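Local coordinates for protein putative phosphatase (Bacteroides thetaiotaomicron, PDB 3KYA) that binds zinc ions and is a putative phosphatase, joining an IPT/TIG domain to what is probably a six-bladed beta-propeller, at residues 154-159 with 165-170; 244-249 with 268-273; 261-266 with 298-303; 447-452 with 458-463. All coordinates share one frame; numbering follows the deposited sequence. Where two conformers were deposited one is given.

Interaction 1. Residues 154-159 with 165-170; sequences LYICYD and QLIDLK. With ZN (zinc ion), chain X.
Q165 runs alongside I156 and then reaches Y158, across an antiparallel beta hairpin in what is probably a propeller blade. Its CB rests against I156 CG2 (3.7 Å). CG, anti to the carbonyl carbon (chi1 -65°), starts an extended chain that runs on to Y158. CG then grazes CE2 of the tyrosine ring, and CD carries the amide to the ring's edge. There OE1 accepts from Y158 OH at 2.8 Å, the hydroxyl lying in the plane of the amide carbonyl, while ring and amide planes stand 60° apart. NE2 turns to S176 OG on the next strand, so a glutamine suits this buried place: one end accepts, the other donates. A phenylalanine in place of Y158 would probably leave OE1 without its donor and the amide freer to turn.

Backbone bonds in both directions join L154 to I167 and I156 to Q165, and I167 CD1 lies against I156 CG2 (3.9 Å). On the opposite face of the sheet L166 CD1 sits over the Y155 ring in a CH-pi contact, 4.2 Å from its centroid. Two residues past L166, D168 binds the zinc ion with OD2 at 2.0 Å, beside H153 and four waters; its OD1 accepts from K170 N (3.1 Å) in an Asx turn and from one of those waters.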
# COMPACT_ATOMS: atom_id res chain seq x y z
N LEU A 154 -8.17 27.25 17.97
CA LEU A 154 -7.75 27.03 16.59
C LEU A 154 -7.90 28.34 15.82
O LEU A 154 -9.02 28.85 15.63
CB LEU A 154 -8.60 25.93 15.96
CG LEU A 154 -8.28 25.59 14.50
CD1 LEU A 154 -6.80 25.15 14.35
CD2 LEU A 154 -9.24 24.51 14.00
N TYR A 155 -6.77 28.90 15.39
CA TYR A 155 -6.77 30.16 14.65
C TYR A 155 -6.79 29.90 13.15
O TYR A 155 -6.26 28.87 12.65
CB TYR A 155 -5.55 31.03 15.02
CG TYR A 155 -5.55 31.59 16.43
CD1 TYR A 155 -6.32 32.71 16.76
CD2 TYR A 155 -4.77 31.02 17.44
CE1 TYR A 155 -6.34 33.23 18.06
CE2 TYR A 155 -4.77 31.54 18.75
CZ TYR A 155 -5.55 32.66 19.04
OH TYR A 155 -5.57 33.18 20.33
N ILE A 156 -7.41 30.82 12.43
CA ILE A 156 -7.48 30.76 10.98
C ILE A 156 -7.16 32.14 10.40
O ILE A 156 -7.70 33.16 10.86
CB ILE A 156 -8.86 30.24 10.47
CG1 ILE A 156 -8.87 30.12 8.94
CG2 ILE A 156 -10.03 31.10 11.01
CD1 ILE A 156 -10.06 29.32 8.38
N CYS A 157 -6.23 32.17 9.44
CA CYS A 157 -5.87 33.38 8.74
C CYS A 157 -6.26 33.21 7.28
O CYS A 157 -6.29 32.07 6.76
CB CYS A 157 -4.38 33.72 8.88
SG CYS A 157 -3.22 32.55 8.17
N TYR A 158 -6.52 34.33 6.63
CA TYR A 158 -7.05 34.34 5.28
C TYR A 158 -6.35 35.26 4.30
O TYR A 158 -6.01 36.39 4.63
CB TYR A 158 -8.48 34.86 5.30
CG TYR A 158 -9.47 34.11 6.16
CD1 TYR A 158 -10.03 32.92 5.72
CD2 TYR A 158 -9.88 34.62 7.38
CE1 TYR A 158 -10.96 32.24 6.48
CE2 TYR A 158 -10.83 33.94 8.16
CZ TYR A 158 -11.35 32.74 7.70
OH TYR A 158 -12.28 32.05 8.45
N ASP A 159 -6.20 34.78 3.08
CA ASP A 159 -5.70 35.58 2.00
C ASP A 159 -6.92 36.28 1.39
O ASP A 159 -7.58 35.72 0.50
CB ASP A 159 -4.98 34.67 0.99
CG ASP A 159 -4.34 35.44 -0.16
OD1 ASP A 159 -4.53 36.66 -0.28
OD2 ASP A 159 -3.63 34.79 -0.97
N GLN A 165 -9.24 34.95 12.76
CA GLN A 165 -10.33 34.47 13.60
C GLN A 165 -9.92 33.34 14.54
O GLN A 165 -8.94 32.63 14.30
CB GLN A 165 -11.50 34.02 12.72
CG GLN A 165 -12.16 35.16 11.94
CD GLN A 165 -13.41 34.71 11.22
OE1 GLN A 165 -13.39 33.76 10.43
NE2 GLN A 165 -14.53 35.39 11.48
N LEU A 166 -10.68 33.23 15.63
CA LEU A 166 -10.51 32.19 16.62
C LEU A 166 -11.71 31.24 16.55
O LEU A 166 -12.85 31.66 16.77
CB LEU A 166 -10.45 32.78 18.03
CG LEU A 166 -10.45 31.78 19.18
CD1 LEU A 166 -9.29 30.78 19.09
CD2 LEU A 166 -10.44 32.51 20.52
N ILE A 167 -11.41 29.98 16.26
CA ILE A 167 -12.39 28.89 16.28
C ILE A 167 -12.16 28.26 17.67
O ILE A 167 -11.18 27.54 17.88
CB ILE A 167 -12.12 27.87 15.14
CG1 ILE A 167 -12.15 28.56 13.77
CG2 ILE A 167 -13.08 26.67 15.22
CD1 ILE A 167 -11.41 27.77 12.62
N ASP A 168 -13.05 28.57 18.63
CA ASP A 168 -12.89 28.10 20.02
C ASP A 168 -13.66 26.80 20.17
O ASP A 168 -14.89 26.78 20.24
CB ASP A 168 -13.33 29.17 21.04
CG ASP A 168 -12.89 28.85 22.47
OD1 ASP A 168 -12.90 27.66 22.85
OD2 ASP A 168 -12.55 29.80 23.24
N LEU A 169 -12.92 25.70 20.17
CA LEU A 169 -13.50 24.35 20.18
C LEU A 169 -14.17 23.99 21.51
O LEU A 169 -15.01 23.09 21.55
CB LEU A 169 -12.41 23.33 19.85
CG LEU A 169 -11.73 23.56 18.50
CD1 LEU A 169 -10.50 22.65 18.30
CD2 LEU A 169 -12.73 23.39 17.35
N LYS A 170 -13.79 24.68 22.58
CA LYS A 170 -14.38 24.40 23.90
C LYS A 170 -15.76 25.04 24.04
O LYS A 170 -16.71 24.35 24.43
CB LYS A 170 -13.46 24.90 25.03
CG LYS A 170 -14.00 24.60 26.45
CD LYS A 170 -13.17 25.32 27.51
CE LYS A 170 -13.67 25.06 28.92
NZ LYS A 170 -15.05 25.57 29.17
ZN ZN X . -11.32 29.92 24.87
O HOH W 1 -11.74 28.15 25.30
O HOH W 2 -10.28 30.00 26.78
O HOH W 3 -11.44 31.80 24.71
O HOH W 4 -13.08 30.75 26.09

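Interaction 2. Residues 244-249 with 268-273; sequences AAYKQC and KGQVFR
Y246 projects toward the strand that carries Q270 and F272, and each of these meets it at a different slant. The F272 ring comes over one face of the tyrosine with its CZ. The two planes are inclined at 55° and the centroids lie 5.7 Å apart, an oblique pair whose closest carbons are Y246 CD2 and F272 CE2 at 4.4 Å. Q270 instead crosses the phenol end almost at right angles, its amide plane steeply turned from the ring, and brings NE2 to 3.7 Å from Y246 CE2.

Strand 240-246 is an outermost strand of its four-stranded sheet and strand 270-274 belongs to the following one, so the contact packs successive blades of the probable propeller together. The aromatic ring of Y246 suits this place by giving F272 an apolar face.

The polar ends converge on E267, whose OE1 is hydrogen-bonded to both Y246 OH and Q270 NE2. A bend at chi2 (90°) folds the glutamine back, so that Q270 OE1 accepts a hydrogen bond from K268 N at 2.9 Å, the donor above the carbonyl plane. With an alanine at Q270, K268 N would probably lose this acceptor and E267 OE1 one of its donors. K247 makes a salt bridge to E267 OE2.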
# COMPACT_ATOMS: atom_id res chain seq x y z
N ALA A 244 10.29 41.55 9.57
CA ALA A 244 10.98 41.34 8.29
C ALA A 244 10.19 41.96 7.14
O ALA A 244 8.97 41.86 7.08
CB ALA A 244 11.22 39.86 8.04
N ALA A 245 10.92 42.62 6.24
CA ALA A 245 10.33 43.25 5.07
C ALA A 245 11.19 43.06 3.82
O ALA A 245 12.33 43.53 3.78
CB ALA A 245 10.12 44.75 5.31
N TYR A 246 10.65 42.33 2.84
CA TYR A 246 11.26 42.22 1.51
C TYR A 246 10.13 42.48 0.51
O TYR A 246 9.99 43.61 0.03
CB TYR A 246 12.00 40.90 1.28
CG TYR A 246 12.66 40.87 -0.08
CD1 TYR A 246 13.76 41.68 -0.34
CD2 TYR A 246 12.16 40.08 -1.10
CE1 TYR A 246 14.37 41.69 -1.59
CE2 TYR A 246 12.77 40.08 -2.37
CZ TYR A 246 13.87 40.90 -2.60
OH TYR A 246 14.48 40.92 -3.83
N LYS A 247 9.34 41.45 0.23
CA LYS A 247 8.13 41.54 -0.60
C LYS A 247 7.63 40.15 -0.96
O LYS A 247 8.39 39.18 -0.93
CB LYS A 247 8.34 42.31 -1.91
CG LYS A 247 9.35 41.70 -2.87
CD LYS A 247 9.44 42.51 -4.17
CE LYS A 247 10.52 41.99 -5.05
NZ LYS A 247 10.63 42.73 -6.35
N GLN A 248 6.35 40.07 -1.29
CA GLN A 248 5.74 38.85 -1.81
C GLN A 248 6.00 37.58 -0.99
O GLN A 248 6.31 36.51 -1.55
CB GLN A 248 6.23 38.66 -3.25
CG GLN A 248 5.87 39.82 -4.15
CD GLN A 248 6.38 39.64 -5.56
OE1 GLN A 248 7.57 39.46 -5.78
NE2 GLN A 248 5.48 39.68 -6.51
N CYS A 249 5.88 37.69 0.32
CA CYS A 249 6.06 36.53 1.20
C CYS A 249 4.80 35.65 1.13
O CYS A 249 3.68 36.17 1.09
CB CYS A 249 6.32 36.99 2.62
SG CYS A 249 6.70 35.66 3.76
N LYS A 268 11.88 35.51 -6.56
CA LYS A 268 12.84 34.53 -7.11
C LYS A 268 12.78 33.19 -6.38
O LYS A 268 13.60 32.31 -6.61
CB LYS A 268 14.25 35.08 -7.03
CG LYS A 268 14.49 36.33 -7.86
CD LYS A 268 15.88 36.88 -7.59
CE LYS A 268 16.19 38.05 -8.49
NZ LYS A 268 17.49 38.69 -8.14
N GLY A 269 11.80 33.03 -5.49
CA GLY A 269 11.69 31.82 -4.68
C GLY A 269 12.78 31.73 -3.62
O GLY A 269 13.24 30.64 -3.29
N GLN A 270 13.20 32.88 -3.11
CA GLN A 270 14.21 32.95 -2.05
C GLN A 270 13.72 32.31 -0.75
O GLN A 270 12.53 32.37 -0.45
CB GLN A 270 14.56 34.40 -1.68
CG GLN A 270 15.16 35.31 -2.74
CD GLN A 270 14.17 36.11 -3.57
OE1 GLN A 270 13.07 35.66 -3.88
NE2 GLN A 270 14.59 37.29 -4.00
N VAL A 271 14.64 31.73 0.01
CA VAL A 271 14.37 31.27 1.36
C VAL A 271 15.33 32.02 2.28
O VAL A 271 16.55 31.97 2.08
CB VAL A 271 14.51 29.74 1.54
CG1 VAL A 271 14.45 29.36 3.02
CG2 VAL A 271 13.41 29.01 0.76
N PHE A 272 14.77 32.76 3.24
CA PHE A 272 15.53 33.55 4.21
C PHE A 272 15.46 32.91 5.59
O PHE A 272 14.44 32.33 5.96
CB PHE A 272 14.98 34.98 4.32
CG PHE A 272 15.02 35.76 3.04
CD1 PHE A 272 16.21 36.29 2.58
CD2 PHE A 272 13.86 36.01 2.33
CE1 PHE A 272 16.25 37.03 1.41
CE2 PHE A 272 13.89 36.74 1.15
CZ PHE A 272 15.09 37.25 0.69
N ARG A 273 16.55 33.05 6.35
CA ARG A 273 16.68 32.51 7.71
C ARG A 273 16.97 33.63 8.70
O ARG A 273 17.97 34.35 8.56
CB ARG A 273 17.84 31.52 7.76
CG ARG A 273 18.06 30.81 9.10
CD ARG A 273 19.36 30.03 9.09
NE ARG A 273 19.58 29.19 10.27
CZ ARG A 273 19.98 29.63 11.46
NH1 ARG A 273 20.16 30.93 11.69
NH2 ARG A 273 20.16 28.77 12.46

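Interaction 3. Residues 261-266 with 298-303; sequences LYFNSY and NTFKQL
The rings of Y262 and F263 each offer an edge to the segment 298-303. At the rim of Y262, near its plane, L303 CD1 comes to 3.8 Å from CE1, the leucine crossing the tyrosine at about a right angle. F263 likewise touches with its far end: CZ is 4.1 Å from F300 CD1, which lies near the plane of the F263 ring, while the F300 ring receives it obliquely. Each ring has a further aromatic neighbour: F346 meets Y262 edge-to-face, and F272 meets F263 with planes about 30° apart.

Strand 270-274 runs between strands 261-265 and 300-305 in an antiparallel four-stranded sheet, probably one propeller blade. The contact therefore reaches over a whole intervening strand, with 9.4 Å between Y262 CA and F300 CA, and long side chains are needed to span it. Y262 and L303 meet on one face of the sheet, F263 and F300 on the other. The F263 ring is set between its own backbone N and carbonyl carbon (chi1 66°), which turns it toward F300, and both phenylalanines also touch A244 of the preceding blade.

Tyrosine suits the first position because its hydroxyl reaches E260 OE2 in a hydrogen bond while its rim stays apolar. No hydrogen bond joins the two segments, so the contact rests on apolar packing, mainly dispersion and the exclusion of water, with little directional demand.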
# COMPACT_ATOMS: atom_id res chain seq x y z
N LEU A 261 13.62 31.12 12.33
CA LEU A 261 12.52 31.40 11.42
C LEU A 261 12.92 31.34 9.94
O LEU A 261 13.89 31.97 9.53
CB LEU A 261 11.95 32.79 11.71
CG LEU A 261 10.72 33.22 10.89
CD1 LEU A 261 9.49 32.37 11.24
CD2 LEU A 261 10.44 34.70 11.10
N TYR A 262 12.15 30.58 9.16
CA TYR A 262 12.33 30.52 7.72
C TYR A 262 11.14 31.18 7.03
O TYR A 262 9.98 30.91 7.38
CB TYR A 262 12.51 29.06 7.26
CG TYR A 262 13.80 28.47 7.78
CD1 TYR A 262 15.02 28.74 7.16
CD2 TYR A 262 13.81 27.69 8.94
CE1 TYR A 262 16.20 28.22 7.66
CE2 TYR A 262 14.98 27.17 9.43
CZ TYR A 262 16.18 27.44 8.80
OH TYR A 262 17.34 26.93 9.32
N PHE A 263 11.41 32.11 6.12
CA PHE A 263 10.35 32.74 5.32
C PHE A 263 10.86 32.95 3.89
O PHE A 263 12.08 32.98 3.65
CB PHE A 263 9.84 34.04 5.97
CG PHE A 263 10.85 35.15 6.02
CD1 PHE A 263 11.79 35.20 7.02
CD2 PHE A 263 10.82 36.16 5.07
CE1 PHE A 263 12.72 36.22 7.07
CE2 PHE A 263 11.76 37.19 5.10
CZ PHE A 263 12.70 37.22 6.09
N ASN A 264 9.94 33.06 2.93
CA ASN A 264 10.32 33.18 1.52
C ASN A 264 9.89 34.47 0.83
O ASN A 264 9.34 35.38 1.45
CB ASN A 264 9.71 32.02 0.71
CG ASN A 264 8.25 32.28 0.33
OD1 ASN A 264 7.47 32.82 1.12
ND2 ASN A 264 7.88 31.88 -0.89
N SER A 265 10.21 34.55 -0.46
CA SER A 265 9.66 35.54 -1.36
C SER A 265 9.37 34.82 -2.68
O SER A 265 10.20 34.04 -3.18
CB SER A 265 10.58 36.73 -1.60
OG SER A 265 10.01 37.59 -2.59
N TYR A 266 8.19 35.07 -3.21
CA TYR A 266 7.78 34.57 -4.52
C TYR A 266 8.64 35.13 -5.67
O TYR A 266 8.83 34.47 -6.71
CB TYR A 266 6.32 34.93 -4.70
CG TYR A 266 5.70 34.97 -6.08
CD1 TYR A 266 5.82 36.10 -6.89
CD2 TYR A 266 4.88 33.94 -6.52
CE1 TYR A 266 5.21 36.17 -8.11
CE2 TYR A 266 4.25 34.01 -7.74
CZ TYR A 266 4.42 35.12 -8.53
OH TYR A 266 3.80 35.17 -9.74
N ASN A 298 23.50 39.63 6.54
CA ASN A 298 24.05 38.76 7.58
C ASN A 298 23.00 38.31 8.61
O ASN A 298 23.14 37.24 9.19
CB ASN A 298 25.22 39.42 8.32
CG ASN A 298 26.48 39.51 7.49
OD1 ASN A 298 26.66 38.79 6.50
ND2 ASN A 298 27.39 40.38 7.90
N THR A 299 21.97 39.13 8.83
CA THR A 299 20.91 38.82 9.81
C THR A 299 19.72 38.07 9.17
O THR A 299 19.15 37.15 9.77
CB THR A 299 20.42 40.11 10.50
OG1 THR A 299 19.81 40.98 9.54
CG2 THR A 299 21.60 40.83 11.15
N PHE A 300 19.33 38.47 7.96
CA PHE A 300 18.26 37.80 7.20
C PHE A 300 19.00 37.03 6.12
O PHE A 300 19.10 37.49 4.98
CB PHE A 300 17.28 38.78 6.58
CG PHE A 300 16.64 39.71 7.57
CD1 PHE A 300 15.49 39.32 8.26
CD2 PHE A 300 17.18 40.96 7.82
CE1 PHE A 300 14.90 40.17 9.18
CE2 PHE A 300 16.60 41.81 8.74
CZ PHE A 300 15.46 41.43 9.42
N LYS A 301 19.55 35.88 6.48
CA LYS A 301 20.40 35.12 5.56
C LYS A 301 19.63 34.42 4.43
O LYS A 301 18.74 33.62 4.70
CB LYS A 301 21.22 34.09 6.35
CG LYS A 301 22.29 33.39 5.55
CD LYS A 301 23.16 32.44 6.39
CE LYS A 301 24.08 31.61 5.46
NZ LYS A 301 25.08 30.76 6.17
N GLN A 302 19.99 34.73 3.18
CA GLN A 302 19.37 34.09 2.01
C GLN A 302 20.13 32.80 1.71
O GLN A 302 21.24 32.83 1.20
CB GLN A 302 19.36 35.02 0.79
CG GLN A 302 18.77 34.39 -0.48
CD GLN A 302 18.60 35.37 -1.64
OE1 GLN A 302 18.30 36.55 -1.44
NE2 GLN A 302 18.77 34.88 -2.85
N LEU A 303 19.52 31.65 2.00
CA LEU A 303 20.18 30.36 1.83
C LEU A 303 20.29 29.92 0.38
O LEU A 303 21.31 29.37 -0.03
CB LEU A 303 19.44 29.27 2.63
CG LEU A 303 19.28 29.48 4.14
CD1 LEU A 303 18.63 28.26 4.79
CD2 LEU A 303 20.62 29.77 4.78

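Interaction 4. Residues 447-452 with 458-463; sequences SGLVYD and FYVHDQ. With EDO (1,2-ethanediol), chain K.
Y451 drives an edge into the face of F458. Its CD1 stands 3.4 Å above the F458 ring plane, over the centre, with the two planes at 54°: an edge-to-face pair in which the flat phenylalanine gives the tyrosine a broad surface. Y451 CG is anti to the backbone N (chi1 -176°), which carries the ring across to F458, and the hydroxyl is hydrogen-bonded to O2 of a 1,2-ethanediol, probably from the crystallisation liquor, at 2.7 Å. On the same face L449 CD1 packs on V460 CG2 (3.7 Å); on the other, V450 CG2 presses on Y459 CB (3.6 Å).

These side chains are set by the backbone of an antiparallel hairpin, where V450 and Y459 exchange bonds in both directions. Near its open end S447 and G448 both face H461, a classic beta bulge: S447 N donates to H461 O and H461 N to G448 O. Any CB on G448 would run into H461 CB, so glycine fits. Further out, S447 OG is held by G142 N, and H461 NE2 by F138 O.

Strand 446-452 edges its sheet, with 457-462 between it and 467-473. L449, Y451 and F458 lie against strand 374-381, whereas V450 and Y459 pack on strand 141-147.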
# COMPACT_ATOMS: atom_id res chain seq x y z
N SER A 447 -7.96 24.29 1.56
CA SER A 447 -6.73 25.10 1.70
C SER A 447 -5.97 24.96 3.02
O SER A 447 -4.75 25.13 3.05
CB SER A 447 -7.09 26.59 1.48
OG SER A 447 -8.09 27.02 2.41
N GLY A 448 -6.69 24.69 4.11
CA GLY A 448 -6.11 24.59 5.45
C GLY A 448 -6.24 23.20 6.05
O GLY A 448 -7.21 22.48 5.77
N LEU A 449 -5.27 22.84 6.89
CA LEU A 449 -5.21 21.52 7.51
C LEU A 449 -4.35 21.53 8.77
O LEU A 449 -3.23 22.08 8.75
CB LEU A 449 -4.62 20.49 6.53
CG LEU A 449 -4.62 19.02 6.95
CD1 LEU A 449 -6.04 18.49 6.99
CD2 LEU A 449 -3.74 18.15 5.99
N VAL A 450 -4.88 20.96 9.84
CA VAL A 450 -4.12 20.76 11.09
C VAL A 450 -4.47 19.39 11.64
O VAL A 450 -5.52 18.84 11.31
CB VAL A 450 -4.41 21.82 12.19
CG1 VAL A 450 -3.78 23.15 11.85
CG2 VAL A 450 -5.91 21.95 12.47
N TYR A 451 -3.60 18.86 12.50
CA TYR A 451 -3.83 17.58 13.16
C TYR A 451 -3.55 17.72 14.64
O TYR A 451 -2.50 18.23 15.03
CB TYR A 451 -2.92 16.50 12.57
CG TYR A 451 -3.13 15.10 13.13
CD1 TYR A 451 -4.23 14.34 12.74
CD2 TYR A 451 -2.19 14.51 13.97
CE1 TYR A 451 -4.42 13.04 13.24
CE2 TYR A 451 -2.36 13.21 14.44
CZ TYR A 451 -3.48 12.48 14.07
OH TYR A 451 -3.66 11.18 14.54
N ASP A 452 -4.52 17.33 15.46
CA ASP A 452 -4.37 17.28 16.90
C ASP A 452 -3.80 15.89 17.18
O ASP A 452 -4.52 14.88 17.00
CB ASP A 452 -5.71 17.52 17.59
CG ASP A 452 -5.61 17.52 19.10
OD1 ASP A 452 -4.77 16.78 19.67
OD2 ASP A 452 -6.41 18.25 19.73
N PHE A 458 -8.10 15.52 12.52
CA PHE A 458 -7.76 16.60 11.64
C PHE A 458 -8.88 17.63 11.61
O PHE A 458 -10.05 17.27 11.74
CB PHE A 458 -7.63 16.13 10.18
CG PHE A 458 -6.52 15.14 9.91
CD1 PHE A 458 -6.74 13.77 10.06
CD2 PHE A 458 -5.30 15.57 9.40
CE1 PHE A 458 -5.72 12.86 9.76
CE2 PHE A 458 -4.29 14.67 9.09
CZ PHE A 458 -4.50 13.31 9.27
N TYR A 459 -8.50 18.90 11.46
CA TYR A 459 -9.44 19.96 11.12
C TYR A 459 -9.03 20.43 9.72
O TYR A 459 -7.84 20.62 9.44
CB TYR A 459 -9.41 21.13 12.10
CG TYR A 459 -9.94 20.74 13.44
CD1 TYR A 459 -11.29 20.82 13.73
CD2 TYR A 459 -9.08 20.25 14.42
CE1 TYR A 459 -11.78 20.44 14.95
CE2 TYR A 459 -9.56 19.89 15.66
CZ TYR A 459 -10.91 19.97 15.92
OH TYR A 459 -11.42 19.60 17.14
N VAL A 460 -10.02 20.63 8.86
CA VAL A 460 -9.78 20.99 7.48
C VAL A 460 -10.54 22.26 7.14
O VAL A 460 -11.71 22.37 7.46
CB VAL A 460 -10.32 19.90 6.55
CG1 VAL A 460 -10.02 20.25 5.10
CG2 VAL A 460 -9.74 18.51 6.94
N HIS A 461 -9.89 23.21 6.46
CA HIS A 461 -10.57 24.40 5.99
C HIS A 461 -11.02 24.19 4.55
O HIS A 461 -10.19 24.17 3.62
CB HIS A 461 -9.70 25.64 6.12
CG HIS A 461 -10.33 26.87 5.55
ND1 HIS A 461 -9.61 27.83 4.86
CD2 HIS A 461 -11.63 27.25 5.49
CE1 HIS A 461 -10.44 28.78 4.46
NE2 HIS A 461 -11.67 28.45 4.81
N ASP A 462 -12.34 24.01 4.38
CA ASP A 462 -12.96 23.79 3.08
C ASP A 462 -13.39 25.19 2.61
O ASP A 462 -14.48 25.68 2.92
CB ASP A 462 -14.10 22.80 3.24
CG ASP A 462 -14.68 22.31 1.92
OD1 ASP A 462 -14.61 23.04 0.92
OD2 ASP A 462 -15.25 21.20 1.92
N GLN A 463 -12.46 25.83 1.91
CA GLN A 463 -12.61 27.21 1.45
C GLN A 463 -13.87 27.48 0.65
O GLN A 463 -14.56 28.47 0.92
CB GLN A 463 -11.41 27.62 0.60
CG GLN A 463 -11.43 29.07 0.13
CD GLN A 463 -10.59 29.29 -1.12
OE1 GLN A 463 -9.83 28.40 -1.53
NE2 GLN A 463 -10.73 30.45 -1.73
C1 EDO K . -3.85 8.58 11.38
O1 EDO K . -4.12 8.37 9.99
C2 EDO K . -4.95 9.44 11.97
O2 EDO K . -5.07 9.21 13.37

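From the N terminus, interaction 1 comes first and closes a tight hairpin within one sheet. Next, 244-249 with 268-273 spans a longer loop and joins two consecutive sheets. Interaction 3 opens inside that loop and ends beyond it, so interactions 2 and 3 cross; strand 270-274, used by the former, lies between the two strands of the latter. Interaction 4 closes a hairpin near the C terminus, in a sheet completed by strand 105-110 from much earlier, consistent with the closure of a propeller ring. The sheets of interactions 1 and 4 also touch: L154 and I156 of interaction 1 pack on V450, Y459 and H461 of interaction 4.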